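Putative tryptophan halogenase (Xanthomonas campestris pv. campestris, PDB 6Y1W) probably halogenates a substrate with the help of FAD, as flavin-dependent tryptophan halogenases do. Local coordinates at residues G24-A27 with G28-A32; P64-V67 with T68-R71; N350-L353 with I354-I358; V359-L362 with Q363-Q367. All coordinates share one frame; numbering follows the deposited sequence.

Contact 1: residues G24-A27 with G28-A32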
loop_
_atom_site.group_PDB
_atom_site.type_symbol
_atom_site.label_atom_id
_atom_site.label_comp_id
_atom_site.label_asym_id
_atom_site.label_seq_id
_atom_site.Cartn_x
_atom_site.Cartn_y
_atom_site.Cartn_z
ATOM N N GLY A 24 -14.288 14.243 -25.882
ATOM C CA GLY A 24 -15.403 14.018 -24.991
ATOM C C GLY A 24 -15.428 12.568 -24.573
ATOM O O GLY A 24 -14.410 12.031 -24.122
ATOM N N GLY A 25 -16.584 11.936 -24.751
ATOM C CA GLY A 25 -16.804 10.577 -24.402
ATOM C C GLY A 25 -16.617 10.397 -22.902
ATOM O O GLY A 25 -16.696 11.321 -22.101
ATOM N N THR A 26 -16.344 9.160 -22.518
ATOM C CA THR A 26 -16.162 8.836 -21.115
ATOM C C THR A 26 -14.957 9.568 -20.521
ATOM O O THR A 26 -14.995 10.099 -19.406
ATOM C CB THR A 26 -15.979 7.328 -21.025
ATOM O OG1 THR A 26 -17.038 6.686 -21.770
ATOM C CG2 THR A 26 -15.980 6.891 -19.617
ATOM N N ALA A 27 -13.832 9.520 -21.236
ATOM C CA ALA A 27 -12.617 10.091 -20.649
ATOM C C ALA A 27 -12.765 11.586 -20.430
ATOM O O ALA A 27 -12.437 12.107 -19.357
ATOM C CB ALA A 27 -11.403 9.804 -21.536
ATOM N N GLY A 28 -13.237 12.287 -21.453
ATOM C CA GLY A 28 -13.304 13.739 -21.373
ATOM C C GLY A 28 -14.317 14.194 -20.340
ATOM O O GLY A 28 -14.039 15.125 -19.551
ATOM N N TRP A 29 -15.496 13.552 -20.323
ATOM C CA TRP A 29 -16.526 14.049 -19.411
ATOM C C TRP A 29 -16.324 13.534 -17.998
ATOM O O TRP A 29 -16.757 14.194 -17.048
ATOM C CB TRP A 29 -17.938 13.736 -19.953
ATOM C CG TRP A 29 -18.273 14.619 -21.147
ATOM C CD1 TRP A 29 -18.413 14.226 -22.448
ATOM C CD2 TRP A 29 -18.450 16.045 -21.140
ATOM N NE1 TRP A 29 -18.692 15.315 -23.240
ATOM C CE2 TRP A 29 -18.703 16.444 -22.462
ATOM C CE3 TRP A 29 -18.416 17.014 -20.137
ATOM C CZ2 TRP A 29 -18.920 17.783 -22.816
ATOM C CZ3 TRP A 29 -18.625 18.329 -20.478
ATOM C CH2 TRP A 29 -18.872 18.709 -21.815
ATOM N N MET A 30 -15.686 12.377 -17.793
ATOM C CA MET A 30 -15.286 12.041 -16.428
ATOM C C MET A 30 -14.280 13.063 -15.907
ATOM O O MET A 30 -14.334 13.453 -14.736
ATOM C CB MET A 30 -14.689 10.628 -16.346
ATOM C CG MET A 30 -15.661 9.495 -16.391
ATOM S SD MET A 30 -14.909 7.836 -16.400
ATOM C CE MET A 30 -14.258 7.768 -14.726
ATOM N N ALA A 31 -13.345 13.492 -16.751
ATOM C CA ALA A 31 -12.357 14.480 -16.312
ATOM C C ALA A 31 -13.024 15.821 -16.043
ATOM O O ALA A 31 -12.758 16.471 -15.023
ATOM C CB ALA A 31 -11.268 14.624 -17.384
ATOM N N ALA A 32 -13.896 16.251 -16.961
ATOM C CA ALA A 32 -14.587 17.520 -16.773
ATOM C C ALA A 32 -15.416 17.498 -15.509
ATOM O O ALA A 32 -15.500 18.502 -14.801
ATOM C CB ALA A 32 -15.493 17.816 -17.965
HETATM O O HOH W 1 -19.191 13.047 -25.662
#

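Contact 2: residues P64-V67 with T68-R71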
loop_
_atom_site.group_PDB
_atom_site.type_symbol
_atom_site.label_atom_id
_atom_site.label_comp_id
_atom_site.label_asym_id
_atom_site.label_seq_id
_atom_site.Cartn_x
_atom_site.Cartn_y
_atom_site.Cartn_z
ATOM N N PRO A 64 -15.275 -1.777 -8.556
ATOM C CA PRO A 64 -15.843 -1.026 -7.419
ATOM C C PRO A 64 -15.251 0.349 -7.203
ATOM O O PRO A 64 -15.859 1.148 -6.478
ATOM C CB PRO A 64 -15.569 -1.945 -6.223
ATOM C CG PRO A 64 -15.661 -3.353 -6.841
ATOM C CD PRO A 64 -14.976 -3.182 -8.168
ATOM N N SER A 65 -14.074 0.645 -7.749
ATOM C CA SER A 65 -13.565 2.007 -7.612
ATOM C C SER A 65 -14.545 3.051 -8.147
ATOM O O SER A 65 -14.501 4.207 -7.704
ATOM C CB SER A 65 -12.205 2.110 -8.307
ATOM O OG SER A 65 -12.337 1.785 -9.691
ATOM N N LEU A 66 -15.415 2.698 -9.105
ATOM C CA LEU A 66 -16.330 3.715 -9.612
ATOM C C LEU A 66 -17.348 4.103 -8.547
ATOM O O LEU A 66 -17.868 5.220 -8.574
ATOM C CB LEU A 66 -17.069 3.255 -10.870
ATOM C CG LEU A 66 -17.756 4.375 -11.666
ATOM C CD1 LEU A 66 -16.741 5.336 -12.296
ATOM C CD2 LEU A 66 -18.625 3.811 -12.784
ATOM N N VAL A 67 -17.682 3.186 -7.637
ATOM C CA VAL A 67 -18.581 3.539 -6.537
ATOM C C VAL A 67 -17.955 4.655 -5.712
ATOM O O VAL A 67 -18.614 5.632 -5.326
ATOM C CB VAL A 67 -18.884 2.305 -5.667
ATOM C CG1 VAL A 67 -19.909 2.653 -4.578
ATOM C CG2 VAL A 67 -19.405 1.158 -6.507
ATOM N N THR A 68 -16.667 4.522 -5.430
ATOM C CA THR A 68 -15.954 5.584 -4.725
ATOM C C THR A 68 -15.914 6.877 -5.529
ATOM O O THR A 68 -16.075 7.963 -4.957
ATOM C CB THR A 68 -14.544 5.092 -4.402
ATOM O OG1 THR A 68 -14.654 3.934 -3.575
ATOM C CG2 THR A 68 -13.741 6.180 -3.664
ATOM N N PHE A 69 -15.641 6.807 -6.836
ATOM C CA PHE A 69 -15.646 8.020 -7.675
ATOM C C PHE A 69 -16.942 8.820 -7.496
ATOM O O PHE A 69 -16.928 10.054 -7.354
ATOM C CB PHE A 69 -15.488 7.606 -9.160
ATOM C CG PHE A 69 -15.192 8.759 -10.121
ATOM C CD1 PHE A 69 -14.044 9.529 -9.976
ATOM C CD2 PHE A 69 -16.064 9.020 -11.188
ATOM C CE1 PHE A 69 -13.746 10.555 -10.918
ATOM C CE2 PHE A 69 -15.799 10.058 -12.115
ATOM C CZ PHE A 69 -14.641 10.806 -11.983
ATOM N N HIS A 70 -18.082 8.133 -7.499
ATOM C CA HIS A 70 -19.343 8.852 -7.381
ATOM C C HIS A 70 -19.532 9.405 -5.979
ATOM O O HIS A 70 -20.135 10.472 -5.830
ATOM C CB HIS A 70 -20.504 7.936 -7.804
ATOM C CG HIS A 70 -20.487 7.682 -9.268
ATOM N ND1 HIS A 70 -21.288 6.744 -9.883
ATOM C CD2 HIS A 70 -19.785 8.288 -10.256
ATOM C CE1 HIS A 70 -21.057 6.765 -11.186
ATOM N NE2 HIS A 70 -20.153 7.692 -11.438
ATOM N N ARG A 71 -18.969 8.747 -4.967
ATOM C CA ARG A 71 -18.978 9.337 -3.634
ATOM C C ARG A 71 -18.171 10.617 -3.584
ATOM O O ARG A 71 -18.571 11.575 -2.912
ATOM C CB ARG A 71 -18.445 8.346 -2.613
ATOM C CG ARG A 71 -19.434 7.277 -2.389
ATOM C CD ARG A 71 -19.232 6.576 -1.072
ATOM N NE ARG A 71 -20.230 5.521 -1.035
ATOM C CZ ARG A 71 -19.955 4.228 -1.001
ATOM N NH1 ARG A 71 -18.687 3.820 -0.971
ATOM N NH2 ARG A 71 -20.961 3.353 -0.995
HETATM O O HOH W 2 -15.531 1.326 -3.920
#

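Contact 3: residues N350-L353 with I354-I358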
loop_
_atom_site.group_PDB
_atom_site.type_symbol
_atom_site.label_atom_id
_atom_site.label_comp_id
_atom_site.label_asym_id
_atom_site.label_seq_id
_atom_site.Cartn_x
_atom_site.Cartn_y
_atom_site.Cartn_z
ATOM N N ASN A 350 -11.123 -0.398 -18.036
ATOM C CA ASN A 350 -11.006 0.826 -18.857
ATOM C C ASN A 350 -11.430 2.080 -18.086
ATOM O O ASN A 350 -10.677 3.064 -17.973
ATOM C CB ASN A 350 -11.868 0.683 -20.126
ATOM C CG ASN A 350 -11.987 1.996 -20.904
ATOM O OD1 ASN A 350 -10.964 2.523 -21.325
ATOM N ND2 ASN A 350 -13.221 2.532 -21.102
ATOM N N ILE A 351 -12.661 2.079 -17.563
ATOM C CA ILE A 351 -13.132 3.257 -16.836
ATOM C C ILE A 351 -12.324 3.500 -15.569
ATOM O O ILE A 351 -12.063 4.658 -15.206
ATOM C CB ILE A 351 -14.647 3.118 -16.595
ATOM C CG1 ILE A 351 -15.360 3.524 -17.886
ATOM C CG2 ILE A 351 -15.125 4.013 -15.413
ATOM C CD1 ILE A 351 -16.865 3.248 -17.863
ATOM N N HIS A 352 -11.867 2.437 -14.913
ATOM C CA HIS A 352 -11.021 2.568 -13.730
ATOM C C HIS A 352 -9.738 3.317 -14.052
ATOM O O HIS A 352 -9.282 4.162 -13.269
ATOM C CB HIS A 352 -10.718 1.173 -13.196
ATOM C CG HIS A 352 -9.622 1.162 -12.182
ATOM N ND1 HIS A 352 -9.846 1.414 -10.846
ATOM C CD2 HIS A 352 -8.297 0.915 -12.308
ATOM C CE1 HIS A 352 -8.700 1.320 -10.184
ATOM N NE2 HIS A 352 -7.747 1.009 -11.052
ATOM N N LEU A 353 -9.121 3.002 -15.195
ATOM C CA LEU A 353 -7.870 3.662 -15.521
ATOM C C LEU A 353 -8.079 5.129 -15.843
ATOM O O LEU A 353 -7.204 5.935 -15.545
ATOM C CB LEU A 353 -7.174 2.954 -16.681
ATOM C CG LEU A 353 -6.515 1.654 -16.199
ATOM C CD1 LEU A 353 -6.214 0.763 -17.407
ATOM C CD2 LEU A 353 -5.263 1.882 -15.349
ATOM N N ILE A 354 -9.227 5.490 -16.430
ATOM C CA ILE A 354 -9.573 6.909 -16.572
ATOM C C ILE A 354 -9.689 7.557 -15.200
ATOM O O ILE A 354 -9.116 8.626 -14.936
ATOM C CB ILE A 354 -10.880 7.062 -17.371
ATOM C CG1 ILE A 354 -10.665 6.603 -18.821
ATOM C CG2 ILE A 354 -11.282 8.555 -17.379
ATOM C CD1 ILE A 354 -12.000 6.432 -19.608
ATOM N N GLN A 355 -10.468 6.930 -14.308
ATOM C CA GLN A 355 -10.679 7.482 -12.976
ATOM C C GLN A 355 -9.360 7.657 -12.243
ATOM O O GLN A 355 -9.134 8.695 -11.604
ATOM C CB GLN A 355 -11.592 6.565 -12.171
ATOM C CG GLN A 355 -11.552 6.855 -10.677
ATOM C CD GLN A 355 -12.529 5.983 -9.906
ATOM O OE1 GLN A 355 -13.493 5.424 -10.492
ATOM N NE2 GLN A 355 -12.337 5.898 -8.585
ATOM N N ARG A 356 -8.464 6.654 -12.323
ATOM C CA ARG A 356 -7.181 6.804 -11.618
ATOM C C ARG A 356 -6.395 7.999 -12.145
ATOM O O ARG A 356 -5.779 8.742 -11.371
ATOM C CB ARG A 356 -6.322 5.541 -11.749
ATOM C CG ARG A 356 -6.901 4.331 -11.027
ATOM C CD ARG A 356 -6.991 4.541 -9.497
ATOM N NE ARG A 356 -5.677 4.902 -8.989
ATOM C CZ ARG A 356 -5.442 5.896 -8.138
ATOM N NH1 ARG A 356 -6.442 6.655 -7.689
ATOM N NH2 ARG A 356 -4.187 6.136 -7.748
ATOM N N GLY A 357 -6.366 8.180 -13.462
ATOM C CA GLY A 357 -5.626 9.303 -14.012
ATOM C C GLY A 357 -6.196 10.623 -13.522
ATOM O O GLY A 357 -5.451 11.570 -13.255
ATOM N N ILE A 358 -7.525 10.701 -13.415
ATOM C CA ILE A 358 -8.196 11.935 -12.980
ATOM C C ILE A 358 -7.950 12.179 -11.490
ATOM O O ILE A 358 -7.576 13.288 -11.061
ATOM C CB ILE A 358 -9.710 11.836 -13.269
ATOM C CG1 ILE A 358 -9.982 11.802 -14.764
ATOM C CG2 ILE A 358 -10.474 13.012 -12.569
ATOM C CD1 ILE A 358 -11.408 11.311 -15.108
#

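Contact 4: residues V359-L362 with Q363-Q367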
loop_
_atom_site.group_PDB
_atom_site.type_symbol
_atom_site.label_atom_id
_atom_site.label_comp_id
_atom_site.label_asym_id
_atom_site.label_seq_id
_atom_site.Cartn_x
_atom_site.Cartn_y
_atom_site.Cartn_z
ATOM N N VAL A 359 -8.226 11.167 -10.672
ATOM C CA VAL A 359 -8.078 11.301 -9.231
ATOM C C VAL A 359 -6.630 11.607 -8.884
ATOM O O VAL A 359 -6.346 12.464 -8.036
ATOM C CB VAL A 359 -8.575 10.029 -8.518
ATOM C CG1 VAL A 359 -8.188 10.055 -6.999
ATOM C CG2 VAL A 359 -10.092 9.947 -8.659
ATOM N N ARG A 360 -5.689 10.940 -9.546
ATOM C CA ARG A 360 -4.287 11.230 -9.259
ATOM C C ARG A 360 -3.943 12.661 -9.634
ATOM O O ARG A 360 -3.207 13.333 -8.902
ATOM C CB ARG A 360 -3.362 10.268 -10.001
ATOM C CG ARG A 360 -1.916 10.356 -9.499
ATOM C CD ARG A 360 -0.993 9.532 -10.384
ATOM N NE ARG A 360 -1.499 8.159 -10.504
ATOM C CZ ARG A 360 -1.957 7.619 -11.629
ATOM N NH1 ARG A 360 -1.990 8.298 -12.772
ATOM N NH2 ARG A 360 -2.404 6.361 -11.592
ATOM N N LEU A 361 -4.490 13.149 -10.763
ATOM C CA LEU A 361 -4.243 14.539 -11.170
ATOM C C LEU A 361 -4.798 15.500 -10.130
ATOM O O LEU A 361 -4.159 16.504 -9.784
ATOM C CB LEU A 361 -4.906 14.827 -12.515
ATOM C CG LEU A 361 -4.758 16.268 -13.058
ATOM C CD1 LEU A 361 -3.300 16.768 -13.095
ATOM C CD2 LEU A 361 -5.373 16.353 -14.489
ATOM N N LEU A 362 -6.031 15.241 -9.662
ATOM C CA LEU A 362 -6.610 16.150 -8.673
ATOM C C LEU A 362 -5.810 16.120 -7.367
ATOM O O LEU A 362 -5.689 17.149 -6.674
ATOM C CB LEU A 362 -8.084 15.790 -8.446
ATOM C CG LEU A 362 -8.934 16.156 -9.666
ATOM C CD1 LEU A 362 -10.405 15.716 -9.468
ATOM C CD2 LEU A 362 -8.848 17.646 -9.997
ATOM N N GLN A 363 -5.261 14.963 -7.007
ATOM C CA GLN A 363 -4.442 14.899 -5.797
ATOM C C GLN A 363 -3.088 15.573 -5.954
ATOM O O GLN A 363 -2.430 15.832 -4.941
ATOM C CB GLN A 363 -4.260 13.433 -5.372
ATOM C CG GLN A 363 -5.549 12.875 -4.823
ATOM C CD GLN A 363 -5.446 11.444 -4.455
ATOM O OE1 GLN A 363 -4.741 10.687 -5.101
ATOM N NE2 GLN A 363 -6.202 11.036 -3.445
ATOM N N THR A 364 -2.661 15.875 -7.174
ATOM C CA THR A 364 -1.412 16.604 -7.391
ATOM C C THR A 364 -1.657 17.845 -8.238
ATOM O O THR A 364 -0.793 18.280 -9.008
ATOM C CB THR A 364 -0.352 15.711 -8.035
ATOM O OG1 THR A 364 0.904 16.412 -8.072
ATOM C CG2 THR A 364 -0.766 15.339 -9.428
ATOM N N PHE A 365 -2.841 18.461 -8.079
ATOM C CA PHE A 365 -3.237 19.467 -9.041
ATOM C C PHE A 365 -2.305 20.675 -8.963
ATOM O O PHE A 365 -1.998 21.141 -7.865
ATOM C CB PHE A 365 -4.703 19.930 -8.888
ATOM C CG PHE A 365 -5.195 20.589 -10.142
ATOM C CD1 PHE A 365 -5.607 19.814 -11.230
ATOM C CD2 PHE A 365 -5.067 21.958 -10.317
ATOM C CE1 PHE A 365 -5.962 20.416 -12.421
ATOM C CE2 PHE A 365 -5.444 22.547 -11.511
ATOM C CZ PHE A 365 -5.874 21.774 -12.560
ATOM N N PRO A 366 -1.813 21.175 -10.091
ATOM C CA PRO A 366 -0.756 22.198 -10.042
ATOM C C PRO A 366 -1.333 23.576 -9.732
ATOM O O PRO A 366 -2.354 23.987 -10.304
ATOM C CB PRO A 366 -0.167 22.170 -11.463
ATOM C CG PRO A 366 -1.358 21.668 -12.343
ATOM C CD PRO A 366 -1.999 20.615 -11.446
ATOM N N GLN A 367 -0.681 24.276 -8.800
ATOM C CA GLN A 367 -0.672 25.741 -8.885
ATOM C C GLN A 367 0.185 26.180 -10.062
ATOM O O GLN A 367 -0.227 27.015 -10.880
ATOM C CB GLN A 367 -0.120 26.367 -7.607
ATOM C CG GLN A 367 -0.840 26.020 -6.364
ATOM C CD GLN A 367 -1.993 26.963 -6.062
ATOM O OE1 GLN A 367 -2.435 27.769 -6.935
ATOM N NE2 GLN A 367 -2.511 26.859 -4.836
#

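Contact 1: residues G24-A27 with G28-A32
Gly24 O receives the amide of Gly28, which lies close against that carbonyl with Gly28 N 2.9 Å from Gly24 O. The bonds from Trp29 N to Gly25 O, from Met30 N to Thr26 O and from Ala31 N to Ala27 O continue the i to i+4 pattern. Gly25 has a positive phi (62°), a backbone conformation that glycine adopts readily. The indole of Trp29 turns its edge to the Gly25 carbonyl, with Trp29 CD1 3.4 Å from Gly25 O, near the ring plane. A water in that plane accepts from Gly25 N at 3.0 Å and only weakly from Trp29 NE1, whose other partner is Glu49 at the end of strand 44-49. On another side of the helix Thr26 and Met30 run side by side. In the conformer given, one of two for Thr26, CG2 is anti to the backbone N, a position from which Thr26 CG2 touches Met30 SD at 3.5 Å. Beyond them, helix 350-363 packs on Thr26, Ala27 and Met30. The amides of Thr26 and Ala27 bind a tartrate, probably from the crystallisation liquor, in the predicted FAD site. Tight glycine turn, helix start and beta-alpha-beta setting are consistent with the GxGxxG dinucleotide-binding motif of a Rossmann-type fold.

Contact 2: residues P64-V67 with T68-R71
The imidazole of His70 has Leu66 O over one face, 3.7 Å above the ring plane and offset toward the rim, while Leu66 CG lies 4.1 Å from His70 NE2. Phe80 meets the same histidine edge-to-face, and Tyr170 OH is hydrogen-bonded to His70 NE2, so the ring's rotation is fixed from outside the turn. The guanidinium of Arg71 is covered on one face by a methyl: Val67 CG1 is 3.8 Å from Arg71 NH2. Val67 CG1 is anti to its backbone N (chi1 -176°), and the extended arginine chain runs alongside it in the same direction. Phe69 meets Leu66 obliquely, with Leu66 CD1 3.9 Å from Phe69 CD2. The backbone bonds from Phe69 N to Ser65 O (3.0 Å), His70 N to Leu66 O and Arg71 N to Val67 O keep these neighbours one turn apart. At the start of the turn, a water donates to Pro64 O at 2.6 Å and is also hydrogen-bonded to Thr68 OG1 at 2.8 Å. Helix 65-73 thus wedges between its neighbours: Leu66 and Phe69 pack on helix 350-363 and on Tyr170 of helix 167-180, and Leu66 and Val67 also reach strand 162-166.

Contact 3: residues N350-L353 with I354-I358
His352 and Arg356 lie side by side and point the same way, one turn apart on the helix. The aliphatic part of the arginine covers one face of the imidazole: Arg356 CG stands 3.7 Å from the centroid of the His352 ring, 25° off its normal, a CH-pi contact displaced toward the rim. The nearest ring atom is His352 NE2, 3.4 Å from Arg356 CG, and Arg356 CD follows at 3.7 Å from His352 CE1. The histidine comes alongside because its CG is anti to the backbone N (chi1 167°), whereas the arginine chain bends at chi2 and chi3 and turns its guanidinium 42° from the ring plane. That end makes a salt bridge with Glu384 and another with the sulfonate of a bound MES, probably from the crystallisation liquor, and His352 ND1 is hydrogen-bonded to Ser65 OG. Both residues are thus held at their polar ends by other groups. In the backbone, Arg356 N donates to His352 O at 2.8 Å, and Gln355 N to Ile351 O at 2.9 Å. On another flank, Ile354 CG1 lies 3.6 Å from Asn350 O, while Ile351 and Ile354 meet helix 25-39. These regular i to i+4 pairs form the first turns of helix 350-363, which carries Ile351 of the predicted FAD site.

Contact 4: residues V359-L362 with Q363-Q367
Val359 O is approached twice by Gln363: the amide Gln363 N donates to it at 2.9 Å, and Gln363 CG lies 3.3 Å from the same oxygen. The side chain then extends alongside Val359, with Gln363 OE1 4.0 Å from Val359 CG1, and its NE2 is hydrogen-bonded to Trp116 O of the second subunit. From here the regular pattern fails. Thr364 N divides between Leu361 O, at 3.1 Å, and a weak bond to Arg360 O; the donor is 70° out of the Leu361 carbonyl plane, as expected of a tightened turn. Phe365 N makes only a weak bond to Leu362 O, and the backbone of Thr364 leaves helical values (phi -125°, psi 33°). In this conformer, one of two for Thr364, CG2 sits between the backbone N and the carbonyl carbon, and approaches Arg360 O to 3.2 Å. Beyond the break the phenyl group of Phe365 packs against the last turn: Phe365 CD1 is 4.1 Å from Leu361 CG and equally far from Leu362 CD2, the latter meeting the ring obliquely. Pro366 CD rests over one face of that ring. Leu361 and Phe365 continue onto strand 217-220, Leu362 and Phe365 onto helix 25-39, and Arg360 turns to helix 371-397, where it makes a cation-pi contact with Tyr377. His460 and Pro461 of the second subunit close another side, the first hydrogen-bonded to Leu362 O and the second packing on Phe365, so this C-terminal end of helix 350-363 lies between the Rossmann-type sheet, helix 371-397 and the subunit interface.

Along the chain the contacts follow one another from 1 to 4, the last two on a single helix, 350-363. Contact 1 opens helix 25-39 of the beta-alpha-beta unit; contact 3 lies closest to it, their centres about 10 Å apart, with Ile358 CD1 3.3 Å from Ala31 N and Met30 SD 3.8 Å from Ile354 CG2. Contact 2, on helix 65-73, lies about 11 Å from contact 3 and meets it through a probable hydrogen bond from Gln355 NE2 to Ser65 O. Met30 also reaches Phe69 and Leu66. Contact 4, about 14 Å from contact 3, takes the same helix to the subunit interface. Helix 350-363 runs from the predicted FAD site at one end to that interface at the other.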